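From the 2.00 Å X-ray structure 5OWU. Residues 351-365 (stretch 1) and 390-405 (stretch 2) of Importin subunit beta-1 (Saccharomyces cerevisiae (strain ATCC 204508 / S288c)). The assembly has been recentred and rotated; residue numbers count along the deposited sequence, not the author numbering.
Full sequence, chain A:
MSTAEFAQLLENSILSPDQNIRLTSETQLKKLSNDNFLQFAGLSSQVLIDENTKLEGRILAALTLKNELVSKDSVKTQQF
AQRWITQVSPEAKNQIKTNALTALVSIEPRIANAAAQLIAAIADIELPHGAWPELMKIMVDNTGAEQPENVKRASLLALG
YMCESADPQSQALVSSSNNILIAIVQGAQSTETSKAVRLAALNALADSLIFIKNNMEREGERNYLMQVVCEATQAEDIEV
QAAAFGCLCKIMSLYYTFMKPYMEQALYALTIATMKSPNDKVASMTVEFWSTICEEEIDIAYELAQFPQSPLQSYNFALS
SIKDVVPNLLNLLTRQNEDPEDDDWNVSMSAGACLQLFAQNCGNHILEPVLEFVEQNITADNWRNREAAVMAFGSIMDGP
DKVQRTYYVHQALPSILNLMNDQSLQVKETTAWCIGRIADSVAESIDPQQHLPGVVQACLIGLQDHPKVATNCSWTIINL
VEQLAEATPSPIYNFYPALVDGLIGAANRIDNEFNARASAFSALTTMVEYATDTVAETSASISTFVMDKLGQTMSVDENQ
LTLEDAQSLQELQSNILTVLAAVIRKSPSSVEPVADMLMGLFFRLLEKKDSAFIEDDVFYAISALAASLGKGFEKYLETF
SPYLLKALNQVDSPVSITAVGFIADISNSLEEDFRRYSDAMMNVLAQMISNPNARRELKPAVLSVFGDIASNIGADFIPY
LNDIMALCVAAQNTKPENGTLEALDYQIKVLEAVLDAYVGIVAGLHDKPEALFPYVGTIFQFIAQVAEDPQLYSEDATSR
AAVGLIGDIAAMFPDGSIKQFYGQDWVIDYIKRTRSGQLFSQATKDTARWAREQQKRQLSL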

ATOM      1  N   ALA A 351       2.438   4.930  20.558  1.00 29.20           N
ATOM      2  CA  ALA A 351       1.406   4.807  21.581  1.00 29.14           C
ATOM      3  C   ALA A 351       0.120   5.499  21.149  1.00 34.93           C
ATOM      4  O   ALA A 351      -0.977   5.003  21.420  1.00 32.12           O
ATOM      5  CB  ALA A 351       1.913   5.386  22.897  1.00 30.97           C
ATOM      6  N   GLY A 352       0.233   6.647  20.479  1.00 32.73           N
ATOM      7  CA  GLY A 352      -0.959   7.284  19.934  1.00 29.03           C
ATOM      8  C   GLY A 352      -1.660   6.428  18.893  1.00 24.84           C
ATOM      9  O   GLY A 352      -2.887   6.258  18.924  1.00 26.25           O
ATOM     10  N   ALA A 353      -0.894   5.874  17.950  1.00 29.71           N
ATOM     11  CA  ALA A 353      -1.508   5.006  16.949  1.00 33.76           C
ATOM     12  C   ALA A 353      -2.172   3.803  17.611  1.00 27.30           C
ATOM     13  O   ALA A 353      -3.278   3.386  17.226  1.00 34.94           O
ATOM     14  CB  ALA A 353      -0.457   4.558  15.928  1.00 28.03           C
ATOM     15  N   CYS A 354      -1.505   3.226  18.610  1.00 29.52           N
ATOM     16  CA  CYS A 354      -2.073   2.088  19.318  1.00 29.63           C
ATOM     17  C   CYS A 354      -3.378   2.476  20.000  1.00 27.21           C
ATOM     18  O   CYS A 354      -4.382   1.764  19.903  1.00 30.31           O
ATOM     19  CB  CYS A 354      -1.065   1.556  20.333  1.00 35.56           C
ATOM     20  SG  CYS A 354      -1.588   0.032  21.113  1.00 35.32           S
ATOM     21  N   LEU A 355      -3.382   3.618  20.688  1.00 30.93           N
ATOM     22  CA  LEU A 355      -4.597   4.095  21.336  1.00 27.68           C
ATOM     23  C   LEU A 355      -5.742   4.214  20.338  1.00 31.50           C
ATOM     24  O   LEU A 355      -6.885   3.844  20.644  1.00 26.48           O
ATOM     25  CB  LEU A 355      -4.323   5.438  22.013  1.00 28.92           C
ATOM     26  CG  LEU A 355      -5.466   6.067  22.801  1.00 35.09           C
ATOM     27  CD1 LEU A 355      -5.925   5.141  23.932  1.00 39.08           C
ATOM     28  CD2 LEU A 355      -5.017   7.420  23.350  1.00 42.15           C
ATOM     29  N   GLN A 356      -5.456   4.716  19.133  1.00 27.74           N
ATOM     30  CA  GLN A 356      -6.519   4.817  18.135  1.00 26.22           C
ATOM     31  C   GLN A 356      -7.021   3.439  17.719  1.00 27.38           C
ATOM     32  O   GLN A 356      -8.227   3.254  17.493  1.00 26.08           O
ATOM     33  CB  GLN A 356      -6.029   5.612  16.929  1.00 33.24           C
ATOM     34  CG  GLN A 356      -5.622   7.025  17.305  1.00 34.87           C
ATOM     35  CD  GLN A 356      -5.069   7.813  16.135  1.00 49.49           C
ATOM     36  OE1 GLN A 356      -5.413   7.556  14.980  1.00 45.92           O
ATOM     37  NE2 GLN A 356      -4.203   8.782  16.430  1.00 46.80           N
ATOM     38  N   LEU A 357      -6.119   2.458  17.609  1.00 29.20           N
ATOM     39  CA  LEU A 357      -6.563   1.094  17.322  1.00 28.04           C
ATOM     40  C   LEU A 357      -7.458   0.551  18.435  1.00 29.27           C
ATOM     41  O   LEU A 357      -8.475  -0.108  18.170  1.00 27.37           O
ATOM     42  CB  LEU A 357      -5.353   0.181  17.118  1.00 32.50           C
ATOM     43  CG  LEU A 357      -4.533   0.439  15.850  1.00 34.61           C
ATOM     44  CD1 LEU A 357      -3.251  -0.378  15.859  1.00 37.88           C
ATOM     45  CD2 LEU A 357      -5.349   0.122  14.610  1.00 32.69           C
ATOM     46  N   PHE A 358      -7.083   0.787  19.691  1.00 25.39           N
ATOM     47  CA  PHE A 358      -7.932   0.367  20.801  1.00 34.43           C
ATOM     48  C   PHE A 358      -9.318   0.981  20.682  1.00 29.63           C
ATOM     49  O   PHE A 358     -10.328   0.299  20.872  1.00 33.12           O
ATOM     50  CB  PHE A 358      -7.291   0.748  22.135  1.00 28.51           C
ATOM     51  CG  PHE A 358      -6.545  -0.378  22.790  1.00 30.85           C
ATOM     52  CD1 PHE A 358      -7.211  -1.277  23.617  1.00 37.45           C
ATOM     53  CD2 PHE A 358      -5.184  -0.544  22.579  1.00 30.28           C
ATOM     54  CE1 PHE A 358      -6.537  -2.320  24.223  1.00 34.24           C
ATOM     55  CE2 PHE A 358      -4.497  -1.587  23.183  1.00 38.93           C
ATOM     56  CZ  PHE A 358      -5.175  -2.477  24.008  1.00 46.96           C
ATOM     57  N   ALA A 359      -9.387   2.277  20.366  1.00 28.42           N
ATOM     58  CA  ALA A 359     -10.685   2.942  20.299  1.00 24.24           C
ATOM     59  C   ALA A 359     -11.533   2.394  19.159  1.00 28.16           C
ATOM     60  O   ALA A 359     -12.745   2.208  19.320  1.00 28.07           O
ATOM     61  CB  ALA A 359     -10.501   4.450  20.147  1.00 32.35           C
ATOM     62  N   GLN A 360     -10.923   2.145  17.997  1.00 25.61           N
ATOM     63  CA  GLN A 360     -11.670   1.573  16.879  1.00 29.05           C
ATOM     64  C   GLN A 360     -12.146   0.162  17.202  1.00 38.29           C
ATOM     65  O   GLN A 360     -13.261  -0.228  16.839  1.00 37.64           O
ATOM     66  CB  GLN A 360     -10.800   1.567  15.617  1.00 33.62           C
ATOM     67  CG  GLN A 360     -10.498   2.953  15.080  1.00 32.79           C
ATOM     68  CD  GLN A 360      -9.418   2.952  14.015  1.00 35.38           C
ATOM     69  OE1 GLN A 360      -8.415   2.248  14.130  1.00 31.66           O
ATOM     70  NE2 GLN A 360      -9.618   3.750  12.973  1.00 39.31           N
ATOM     71  N   ASN A 361     -11.315  -0.612  17.893  1.00 29.43           N
ATOM     72  CA  ASN A 361     -11.629  -2.009  18.162  1.00 32.64           C
ATOM     73  C   ASN A 361     -12.637  -2.160  19.294  1.00 34.99           C
ATOM     74  O   ASN A 361     -13.440  -3.099  19.281  1.00 36.76           O
ATOM     75  CB  ASN A 361     -10.335  -2.752  18.496  1.00 35.69           C
ATOM     76  CG  ASN A 361     -10.536  -4.239  18.701  1.00 41.07           C
ATOM     77  OD1 ASN A 361     -11.515  -4.822  18.244  1.00 40.00           O
ATOM     78  ND2 ASN A 361      -9.586  -4.863  19.385  1.00 40.04           N
ATOM     79  N   CYS A 362     -12.631  -1.239  20.255  1.00 26.22           N
ATOM     80  CA  CYS A 362     -13.318  -1.433  21.526  1.00 32.01           C
ATOM     81  C   CYS A 362     -14.368  -0.373  21.834  1.00 38.36           C
ATOM     82  O   CYS A 362     -15.042  -0.481  22.864  1.00 33.35           O
ATOM     83  CB  CYS A 362     -12.295  -1.470  22.670  1.00 30.80           C
ATOM     84  SG  CYS A 362     -11.040  -2.750  22.451  1.00 34.91           S
ATOM     85  N   GLY A 363     -14.506   0.654  21.003  1.00 34.06           N
ATOM     86  CA  GLY A 363     -15.616   1.580  21.155  1.00 37.27           C
ATOM     87  C   GLY A 363     -15.675   2.218  22.531  1.00 29.19           C
ATOM     88  O   GLY A 363     -14.662   2.667  23.080  1.00 31.76           O
ATOM     89  N   ASN A 364     -16.887   2.260  23.095  1.00 29.68           N
ATOM     90  CA  ASN A 364     -17.124   2.955  24.358  1.00 31.43           C
ATOM     91  C   ASN A 364     -16.229   2.462  25.492  1.00 38.02           C
ATOM     92  O   ASN A 364     -16.023   3.192  26.464  1.00 27.77           O
ATOM     93  CB  ASN A 364     -18.593   2.802  24.775  1.00 30.94           C
ATOM     94  CG  ASN A 364     -19.548   3.530  23.849  1.00 29.74           C
ATOM     95  OD1 ASN A 364     -19.134   4.343  23.024  1.00 34.80           O
ATOM     96  ND2 ASN A 364     -20.842   3.243  23.989  1.00 29.76           N
ATOM     97  N   HIS A 365     -15.693   1.246  25.415  1.00 32.95           N
ATOM     98  CA  HIS A 365     -14.868   0.767  26.519  1.00 31.60           C
ATOM     99  C   HIS A 365     -13.583   1.576  26.683  1.00 28.99           C
ATOM    100  O   HIS A 365     -12.954   1.494  27.742  1.00 33.60           O
ATOM    101  CB  HIS A 365     -14.520  -0.711  26.332  1.00 32.07           C
ATOM    102  CG  HIS A 365     -15.658  -1.640  26.607  1.00 39.90           C
ATOM    103  ND1 HIS A 365     -16.666  -1.877  25.696  1.00 54.20           N
ATOM    104  CD2 HIS A 365     -15.944  -2.397  27.692  1.00 50.39           C
ATOM    105  CE1 HIS A 365     -17.526  -2.739  26.210  1.00 50.69           C
ATOM    106  NE2 HIS A 365     -17.111  -3.071  27.419  1.00 44.44           N
ATOM    107  N   VAL A 390      -4.583  16.400  24.618  1.00 25.91           N
ATOM    108  CA  VAL A 390      -5.324  16.565  23.361  1.00 22.66           C
ATOM    109  C   VAL A 390      -5.031  15.416  22.400  1.00 24.16           C
ATOM    110  O   VAL A 390      -5.898  15.028  21.605  1.00 26.82           O
ATOM    111  CB  VAL A 390      -5.054  17.931  22.684  1.00 21.47           C
ATOM    112  CG1 VAL A 390      -5.773  19.040  23.404  1.00 30.21           C
ATOM    113  CG2 VAL A 390      -3.556  18.232  22.588  1.00 35.55           C
ATOM    114  N   MET A 391      -3.819  14.865  22.429  1.00 21.98           N
ATOM    115  CA  MET A 391      -3.526  13.692  21.611  1.00 18.62           C
ATOM    116  C   MET A 391      -4.463  12.539  21.958  1.00 20.04           C
ATOM    117  O   MET A 391      -5.010  11.875  21.067  1.00 25.46           O
ATOM    118  CB  MET A 391      -2.064  13.268  21.794  1.00 29.37           C
ATOM    119  CG  MET A 391      -1.663  12.046  20.959  1.00 28.81           C
ATOM    120  SD  MET A 391      -1.824  12.322  19.173  1.00 36.80           S
ATOM    121  CE  MET A 391      -1.745  10.632  18.601  1.00 50.09           C
ATOM    122  N   ALA A 392      -4.658  12.285  23.255  1.00 26.92           N
ATOM    123  CA  ALA A 392      -5.531  11.195  23.679  1.00 27.77           C
ATOM    124  C   ALA A 392      -6.980  11.471  23.285  1.00 30.23           C
ATOM    125  O   ALA A 392      -7.677  10.595  22.734  1.00 30.60           O
ATOM    126  CB  ALA A 392      -5.398  10.990  25.193  1.00 30.49           C
ATOM    127  N   PHE A 393      -7.446  12.701  23.529  1.00 26.72           N
ATOM    128  CA  PHE A 393      -8.829  13.013  23.199  1.00 21.14           C
ATOM    129  C   PHE A 393      -9.080  12.830  21.711  1.00 23.84           C
ATOM    130  O   PHE A 393     -10.043  12.169  21.308  1.00 27.61           O
ATOM    131  CB  PHE A 393      -9.183  14.435  23.626  1.00 28.25           C
ATOM    132  CG  PHE A 393     -10.654  14.705  23.586  1.00 29.63           C
ATOM    133  CD1 PHE A 393     -11.255  15.141  22.426  1.00 25.17           C
ATOM    134  CD2 PHE A 393     -11.440  14.493  24.703  1.00 25.84           C
ATOM    135  CE1 PHE A 393     -12.617  15.382  22.383  1.00 24.86           C
ATOM    136  CE2 PHE A 393     -12.793  14.723  24.667  1.00 27.46           C
ATOM    137  CZ  PHE A 393     -13.385  15.169  23.507  1.00 31.36           C
ATOM    138  N   GLY A 394      -8.210  13.397  20.875  1.00 24.92           N
ATOM    139  CA  GLY A 394      -8.363  13.217  19.445  1.00 29.97           C
ATOM    140  C   GLY A 394      -8.279  11.760  19.042  1.00 25.88           C
ATOM    141  O   GLY A 394      -8.965  11.327  18.112  1.00 22.69           O
ATOM    142  N   SER A 395      -7.463  10.980  19.753  1.00 25.89           N
ATOM    143  CA  SER A 395      -7.289   9.568  19.432  1.00 28.47           C
ATOM    144  C   SER A 395      -8.496   8.706  19.782  1.00 31.30           C
ATOM    145  O   SER A 395      -8.538   7.553  19.337  1.00 32.51           O
ATOM    146  CB  SER A 395      -6.058   9.008  20.145  1.00 27.71           C
ATOM    147  OG  SER A 395      -4.866   9.500  19.565  1.00 27.17           O
ATOM    148  N   ILE A 396      -9.462   9.196  20.564  1.00 27.82           N
ATOM    149  CA  ILE A 396     -10.666   8.391  20.816  1.00 24.30           C
ATOM    150  C   ILE A 396     -11.888   8.900  20.042  1.00 27.30           C
ATOM    151  O   ILE A 396     -13.013   8.507  20.348  1.00 28.39           O
ATOM    152  CB  ILE A 396     -10.977   8.272  22.320  1.00 27.37           C
ATOM    153  CG1 ILE A 396     -11.236   9.640  22.958  1.00 25.75           C
ATOM    154  CG2 ILE A 396      -9.842   7.541  23.033  1.00 34.21           C
ATOM    155  CD1 ILE A 396     -11.915   9.560  24.320  1.00 29.48           C
ATOM    156  N   MET A 397     -11.708   9.722  19.006  1.00 26.44           N
ATOM    157  CA  MET A 397     -12.867  10.251  18.295  1.00 26.69           C
ATOM    158  C   MET A 397     -13.424   9.284  17.258  1.00 29.86           C
ATOM    159  O   MET A 397     -14.479   9.553  16.675  1.00 25.44           O
ATOM    160  CB  MET A 397     -12.514  11.586  17.636  1.00 29.12           C
ATOM    161  CG  MET A 397     -12.409  12.721  18.650  1.00 23.58           C
ATOM    162  SD  MET A 397     -13.994  13.058  19.455  1.00 29.08           S
ATOM    163  CE  MET A 397     -13.747  12.264  21.037  1.00 26.82           C
ATOM    164  N   ASP A 398     -12.766   8.163  17.033  1.00 25.78           N
ATOM    165  CA  ASP A 398     -13.228   7.155  16.093  1.00 34.90           C
ATOM    166  C   ASP A 398     -13.312   5.851  16.873  1.00 30.12           C
ATOM    167  O   ASP A 398     -12.292   5.347  17.353  1.00 28.64           O
ATOM    168  CB  ASP A 398     -12.278   7.067  14.895  1.00 30.97           C
ATOM    169  CG  ASP A 398     -12.696   6.027  13.882  1.00 34.13           C
ATOM    170  OD1 ASP A 398     -13.845   5.547  13.939  1.00 35.86           O
ATOM    171  OD2 ASP A 398     -11.858   5.695  13.022  1.00 33.97           O
ATOM    172  N   GLY A 399     -14.530   5.339  17.039  1.00 26.33           N
ATOM    173  CA  GLY A 399     -14.760   4.115  17.770  1.00 36.41           C
ATOM    174  C   GLY A 399     -16.011   4.157  18.628  1.00 34.56           C
ATOM    175  O   GLY A 399     -16.961   3.399  18.411  1.00 34.47           O
ATOM    176  N   PRO A 400     -16.030   5.026  19.637  1.00 30.83           N
ATOM    177  CA  PRO A 400     -17.208   5.112  20.515  1.00 28.16           C
ATOM    178  C   PRO A 400     -18.446   5.561  19.751  1.00 28.78           C
ATOM    179  O   PRO A 400     -18.376   6.054  18.626  1.00 28.89           O
ATOM    180  CB  PRO A 400     -16.791   6.143  21.572  1.00 34.38           C
ATOM    181  CG  PRO A 400     -15.294   6.144  21.546  1.00 31.84           C
ATOM    182  CD  PRO A 400     -14.927   5.882  20.110  1.00 30.67           C
ATOM    183  N   ASP A 401     -19.608   5.396  20.386  1.00 23.94           N
ATOM    184  CA  ASP A 401     -20.850   5.727  19.706  1.00 33.94           C
ATOM    185  C   ASP A 401     -21.073   7.245  19.682  1.00 31.23           C
ATOM    186  O   ASP A 401     -20.323   8.032  20.270  1.00 28.48           O
ATOM    187  CB  ASP A 401     -22.037   4.979  20.340  1.00 33.85           C
ATOM    188  CG  ASP A 401     -22.393   5.461  21.749  1.00 29.58           C
ATOM    189  OD1 ASP A 401     -22.291   6.671  22.030  1.00 31.14           O
ATOM    190  OD2 ASP A 401     -22.823   4.613  22.570  1.00 37.36           O
ATOM    191  N   LYS A 402     -22.119   7.651  18.960  1.00 31.00           N
ATOM    192  CA  LYS A 402     -22.382   9.069  18.738  1.00 32.33           C
ATOM    193  C   LYS A 402     -22.783   9.776  20.031  1.00 27.95           C
ATOM    194  O   LYS A 402     -22.383  10.919  20.268  1.00 26.79           O
ATOM    195  CB  LYS A 402     -23.473   9.224  17.679  1.00 35.77           C
ATOM    196  CG  LYS A 402     -23.768  10.652  17.265  1.00 55.06           C
ATOM    197  CD  LYS A 402     -24.773  10.695  16.114  1.00 67.35           C
ATOM    198  CE  LYS A 402     -25.062  12.129  15.679  1.00 78.07           C
ATOM    199  NZ  LYS A 402     -25.882  12.203  14.430  1.00 75.04           N
ATOM    200  N   VAL A 403     -23.579   9.118  20.870  1.00 25.05           N
ATOM    201  CA  VAL A 403     -24.053   9.739  22.108  1.00 27.75           C
ATOM    202  C   VAL A 403     -22.875  10.137  22.990  1.00 20.82           C
ATOM    203  O   VAL A 403     -22.764  11.288  23.429  1.00 24.87           O
ATOM    204  CB  VAL A 403     -25.026   8.792  22.835  1.00 35.11           C
ATOM    205  CG1 VAL A 403     -25.306   9.257  24.256  1.00 33.20           C
ATOM    206  CG2 VAL A 403     -26.329   8.717  22.068  1.00 45.85           C
ATOM    207  N   GLN A 404     -21.964   9.191  23.238  1.00 29.71           N
ATOM    208  CA  GLN A 404     -20.814   9.455  24.102  1.00 31.95           C
ATOM    209  C   GLN A 404     -19.912  10.534  23.508  1.00 28.07           C
ATOM    210  O   GLN A 404     -19.547  11.508  24.185  1.00 31.37           O
ATOM    211  CB  GLN A 404     -20.020   8.164  24.313  1.00 24.94           C
ATOM    212  CG  GLN A 404     -20.827   7.005  24.914  1.00 31.28           C
ATOM    213  CD  GLN A 404     -21.099   7.179  26.404  1.00 32.27           C
ATOM    214  OE1 GLN A 404     -20.338   7.838  27.117  1.00 26.28           O
ATOM    215  NE2 GLN A 404     -22.186   6.577  26.881  1.00 27.42           N
ATOM    216  N   ARG A 405     -19.522  10.364  22.245  1.00 28.55           N
ATOM    217  CA  ARG A 405     -18.638  11.335  21.612  1.00 25.01           C
ATOM    218  C   ARG A 405     -19.247  12.731  21.659  1.00 21.52           C
ATOM    219  O   ARG A 405     -18.592  13.690  22.066  1.00 24.97           O
ATOM    220  CB  ARG A 405     -18.341  10.917  20.171  1.00 28.28           C
ATOM    221  CG  ARG A 405     -17.213   9.902  20.040  1.00 30.04           C
ATOM    222  CD  ARG A 405     -17.021   9.450  18.595  1.00 33.76           C
ATOM    223  NE  ARG A 405     -18.255   8.914  18.033  1.00 37.83           N
ATOM    224  CZ  ARG A 405     -18.423   8.596  16.758  1.00 45.83           C
ATOM    225  NH1 ARG A 405     -17.432   8.762  15.895  1.00 60.11           N
ATOM    226  NH2 ARG A 405     -19.590   8.113  16.347  1.00 49.23           N
TER

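Stretch 1 is mostly one helix, residues 351-362, which begins earlier in the chain. A 3-10 segment begins at Asn364 and continues later in the chain. Stretch 2 enters as a helix that begins earlier in the chain, passes through a loop, and starts a new helix at Lys402. The first helix of stretch 2 and the helix of stretch 1 run in roughly the same direction, with 32° between them. Their axes approach to 9.3 Å. The backbones then draw closer toward the C-terminal end of the contact. Gln356 CA lies 5.0 Å from Ser395 CA, Gln360 CA lies 4.1 Å from Gly399 CA, and Gly363 CA lies 3.9 Å from Pro400 CA.

Two glycines sit where a CB would clash with the other stretch. At Gly352, Met391 CE sits 3.7 Å from Gly352 CA, in space that a CB would need. Gly399 has phi/psi of 141/-65, where a side chain would jam against the preceding carbonyl. A CB there would also clash with Ala359 O. Without one, Gly399 CA reaches 3.2 Å from Ala359 O in a CA-H...O contact. That carbonyl also accepts the backbone hydrogen bond from Gly363 N, with 2.9 Å between Gly363 N and Ala359 O. Gly363 leaves helical geometry with positive phi, which favours glycine. Gly363 CA lies 3.6 Å from Gly399 O, a second CA-H...O contact.

The apolar part of the interface is small. Leu355 points toward stretch 2, and Leu355 CD2 lies 4.0 Å from Ala392 CB and 3.7 Å from Ser395 CB. Ala359 also points toward stretch 2. Ala359 CB is 4.3 Å from Ile396 CG2 and 3.4 Å from Asp398 O. Its methyl group lies against the loop backbone.

Polar side chains add directional bonds. Gln356 NE2 donates to Ser395 OG at 3.3 Å. Ser395 OG in turn donates to Met391 O at 2.8 Å, so the hydroxyl links the glutamine amide to a carbonyl of its own helix. One helical turn later, Gln360 NE2 donates to Asp398 OD2 at 3.0 Å. The angle of 168° is nearly straight, and the acceptor is a carboxylate.

Asn364 forms a two-point pairing with Asp401. Asp401 N donates to Asn364 OD1 at 2.9 Å, and Asn364 ND2 donates to Asp401 OD2 at 2.8 Å. Both bonds are close to linear. The asparagine amide thus meets a backbone donor and a side-chain acceptor of the same residue. Asn364 OD1 also lies 3.3 Å from Pro400 CB. Asn364 has the largest area covered by the other stretch.

Asp401 also serves the second helix of its own stretch. It occupies the N-cap position, and Asp401 OD1 accepts from Gln404 N at 2.8 Å. This satisfies a backbone NH in the first turn, which has no helical carbonyl before it. The two carboxylate oxygens therefore have different partners: OD1 caps the helix, while OD2 binds Asn364.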